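Local coordinates for DUF1116 domain-containing protein (Enterococcus faecalis, PDB 3CLQ) that is of unknown function but belongs to the AllG family and may act as an oxamate carbamoyltransferase subunit, at residues 177-185 and 354-362. Numbering follows the deposited sequence.
Sequences RLMLSQALH and NVTIPVLDF
The imidazole of H185 meets three residues of 354-362: T356 at its edge, and P358 and F362 from the same side of the ring plane. NE2 of H185 lies 3.1 Å from T356 OG1 in a hydrogen bond; either atom could donate. Over the face sits the ring of P358, whose CG stands 3.7 Å from the imidazole centroid, which meets the geometry of a CH-pi contact. F362 completes the set as an offset edge-to-face pair, with planes at 74°. Its centroid is 5.6 Å from that of H185. The F362 edge lies nearest H185 CE1 (F362 CE1 to H185 CE1, 3.8 Å), displaced from the imidazole centre. T356 OG1 is brought to NE2 by a chi1 of 58°, which places the hydroxyl between the backbone N and the carbonyl carbon.

At the other end of the contact, the R177 guanidinium and the N354 amide stack with planes only 13° apart. R177 NH1 and N354 ND2, 3.4 Å apart, are both donors, so this is stacking without a hydrogen bond; NH1 instead bonds weakly to I22 O. Between the two ends, S181 OG gives a weak bond of 3.0 Å to N354 O. L180 CD2 packs on V355 CG1 at 3.7 Å.

Backbone bonds of V355 with I365 and of I357 with M363 tie 354-362 to strand 363-369. A325 of the second subunit packs on H185, and its P328 on F362. The contact thus joins one side of helix 176-183 and the chain that follows it to strand 356-357 and its flanking loops, beside the dimer interface, and the combined bond and ring contacts should restrict rotation of the imidazole.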
# COMPACT_ATOMS: atom_id res chain seq x y z
N ARG B 177 3.72 5.59 13.94
CA ARG B 177 4.29 4.26 14.06
C ARG B 177 3.30 3.22 13.56
O ARG B 177 3.68 2.23 12.98
CB ARG B 177 4.73 3.93 15.47
CG ARG B 177 5.58 2.69 15.54
CD ARG B 177 5.84 2.28 16.96
NE ARG B 177 4.61 1.81 17.61
CZ ARG B 177 4.51 1.53 18.91
NH1 ARG B 177 5.56 1.66 19.72
NH2 ARG B 177 3.36 1.11 19.40
N LEU B 178 2.02 3.46 13.77
CA LEU B 178 1.04 2.57 13.19
C LEU B 178 1.11 2.60 11.66
O LEU B 178 1.17 1.56 11.01
CB LEU B 178 -0.37 2.92 13.66
CG LEU B 178 -1.51 2.06 13.08
CD1 LEU B 178 -1.43 0.59 13.50
CD2 LEU B 178 -2.87 2.65 13.46
N MSE B 179 1.12 3.80 11.08
CA MSE B 179 1.04 3.89 9.62
C MSE B 179 2.29 3.29 8.99
O MSE B 179 2.23 2.61 7.97
CB MSE B 179 0.84 5.34 9.18
CG MSE B 179 0.43 5.48 7.74
SE MSE B 179 -0.17 7.31 7.29
CE MSE B 179 -1.99 7.24 8.03
N LEU B 180 3.40 3.48 9.64
CA LEU B 180 4.64 2.94 9.19
C LEU B 180 4.57 1.45 9.33
O LEU B 180 4.92 0.74 8.46
CB LEU B 180 5.74 3.53 10.03
CG LEU B 180 7.12 3.05 9.71
CD1 LEU B 180 8.04 4.17 9.81
CD2 LEU B 180 7.51 2.00 10.64
N SER B 181 4.10 1.01 10.47
CA SER B 181 3.67 -0.38 10.67
C SER B 181 3.06 -0.99 9.42
O SER B 181 3.48 -2.04 8.97
CB SER B 181 2.60 -0.40 11.76
OG SER B 181 2.87 -1.37 12.76
N GLN B 182 2.04 -0.31 8.87
CA GLN B 182 1.23 -0.82 7.77
C GLN B 182 1.94 -0.69 6.42
O GLN B 182 1.82 -1.56 5.55
CB GLN B 182 -0.09 -0.07 7.71
CG GLN B 182 -0.90 -0.18 8.98
CD GLN B 182 -2.04 0.78 9.01
OE1 GLN B 182 -2.17 1.59 8.10
NE2 GLN B 182 -2.87 0.73 10.05
N ALA B 183 2.66 0.41 6.25
CA ALA B 183 3.48 0.59 5.06
C ALA B 183 4.42 -0.62 4.84
O ALA B 183 4.50 -1.17 3.74
CB ALA B 183 4.26 1.90 5.15
N LEU B 184 5.13 -1.04 5.89
CA LEU B 184 6.09 -2.12 5.77
C LEU B 184 5.41 -3.46 5.48
O LEU B 184 6.07 -4.44 5.15
CB LEU B 184 6.93 -2.23 7.05
CG LEU B 184 8.20 -1.38 7.15
CD1 LEU B 184 9.47 -2.14 6.76
CD2 LEU B 184 8.06 -0.14 6.30
N HIS B 185 4.10 -3.53 5.62
CA HIS B 185 3.43 -4.75 5.21
C HIS B 185 2.91 -4.55 3.81
O HIS B 185 2.28 -5.44 3.28
CB HIS B 185 2.30 -5.10 6.17
CG HIS B 185 2.77 -5.75 7.44
ND1 HIS B 185 1.93 -6.42 8.29
CD2 HIS B 185 4.01 -5.84 7.99
CE1 HIS B 185 2.61 -6.88 9.32
NE2 HIS B 185 3.87 -6.54 9.16
N ASN B 354 6.66 -4.08 17.38
CA ASN B 354 5.58 -3.25 16.89
C ASN B 354 5.67 -2.95 15.40
O ASN B 354 4.77 -2.34 14.83
CB ASN B 354 5.59 -1.92 17.65
CG ASN B 354 5.27 -2.09 19.12
OD1 ASN B 354 4.21 -2.59 19.45
ND2 ASN B 354 6.19 -1.70 20.00
N VAL B 355 6.78 -3.34 14.78
CA VAL B 355 7.03 -3.08 13.36
C VAL B 355 7.77 -4.27 12.75
O VAL B 355 8.94 -4.52 13.06
CB VAL B 355 7.88 -1.81 13.18
CG1 VAL B 355 8.08 -1.48 11.70
CG2 VAL B 355 7.25 -0.67 13.91
N THR B 356 7.11 -5.02 11.88
CA THR B 356 7.62 -6.30 11.49
C THR B 356 7.70 -6.50 9.97
O THR B 356 7.02 -5.81 9.21
CB THR B 356 6.75 -7.40 12.13
OG1 THR B 356 5.40 -7.22 11.71
CG2 THR B 356 6.79 -7.30 13.66
N ILE B 357 8.50 -7.46 9.52
CA ILE B 357 8.66 -7.76 8.10
C ILE B 357 8.07 -9.11 7.73
O ILE B 357 8.63 -10.16 8.07
CB ILE B 357 10.12 -7.80 7.70
CG1 ILE B 357 10.84 -6.50 8.11
CG2 ILE B 357 10.26 -8.07 6.21
CD1 ILE B 357 12.31 -6.69 8.23
N PRO B 358 6.97 -9.11 6.99
CA PRO B 358 6.21 -10.32 6.70
C PRO B 358 7.07 -11.44 6.09
O PRO B 358 7.12 -12.55 6.63
CB PRO B 358 5.18 -9.83 5.69
CG PRO B 358 4.98 -8.42 6.07
CD PRO B 358 6.35 -7.93 6.37
N VAL B 359 7.74 -11.15 4.99
CA VAL B 359 8.47 -12.23 4.32
C VAL B 359 9.49 -12.93 5.25
O VAL B 359 9.79 -14.09 5.06
CB VAL B 359 9.11 -11.77 2.98
CG1 VAL B 359 10.33 -10.92 3.25
CG2 VAL B 359 9.44 -12.98 2.11
N LEU B 360 10.01 -12.22 6.25
CA LEU B 360 10.88 -12.87 7.25
C LEU B 360 10.08 -13.36 8.46
O LEU B 360 10.44 -13.07 9.61
CB LEU B 360 11.97 -11.90 7.70
CG LEU B 360 13.30 -11.88 6.92
CD1 LEU B 360 13.29 -12.75 5.64
CD2 LEU B 360 13.74 -10.46 6.62
N ASP B 361 8.98 -14.06 8.20
CA ASP B 361 8.12 -14.61 9.25
C ASP B 361 7.77 -13.56 10.32
O ASP B 361 7.64 -13.90 11.50
CB ASP B 361 8.81 -15.80 9.93
CG ASP B 361 9.04 -16.98 8.99
OD1 ASP B 361 8.22 -17.19 8.05
OD2 ASP B 361 10.04 -17.71 9.20
N PHE B 362 7.62 -12.31 9.90
CA PHE B 362 7.29 -11.23 10.83
C PHE B 362 8.32 -11.01 11.95
O PHE B 362 7.93 -10.84 13.11
CB PHE B 362 5.90 -11.48 11.45
CG PHE B 362 4.84 -11.62 10.44
CD1 PHE B 362 4.09 -10.51 10.04
CD2 PHE B 362 4.62 -12.85 9.81
CE1 PHE B 362 3.12 -10.64 9.07
CE2 PHE B 362 3.65 -12.99 8.83
CZ PHE B 362 2.90 -11.89 8.45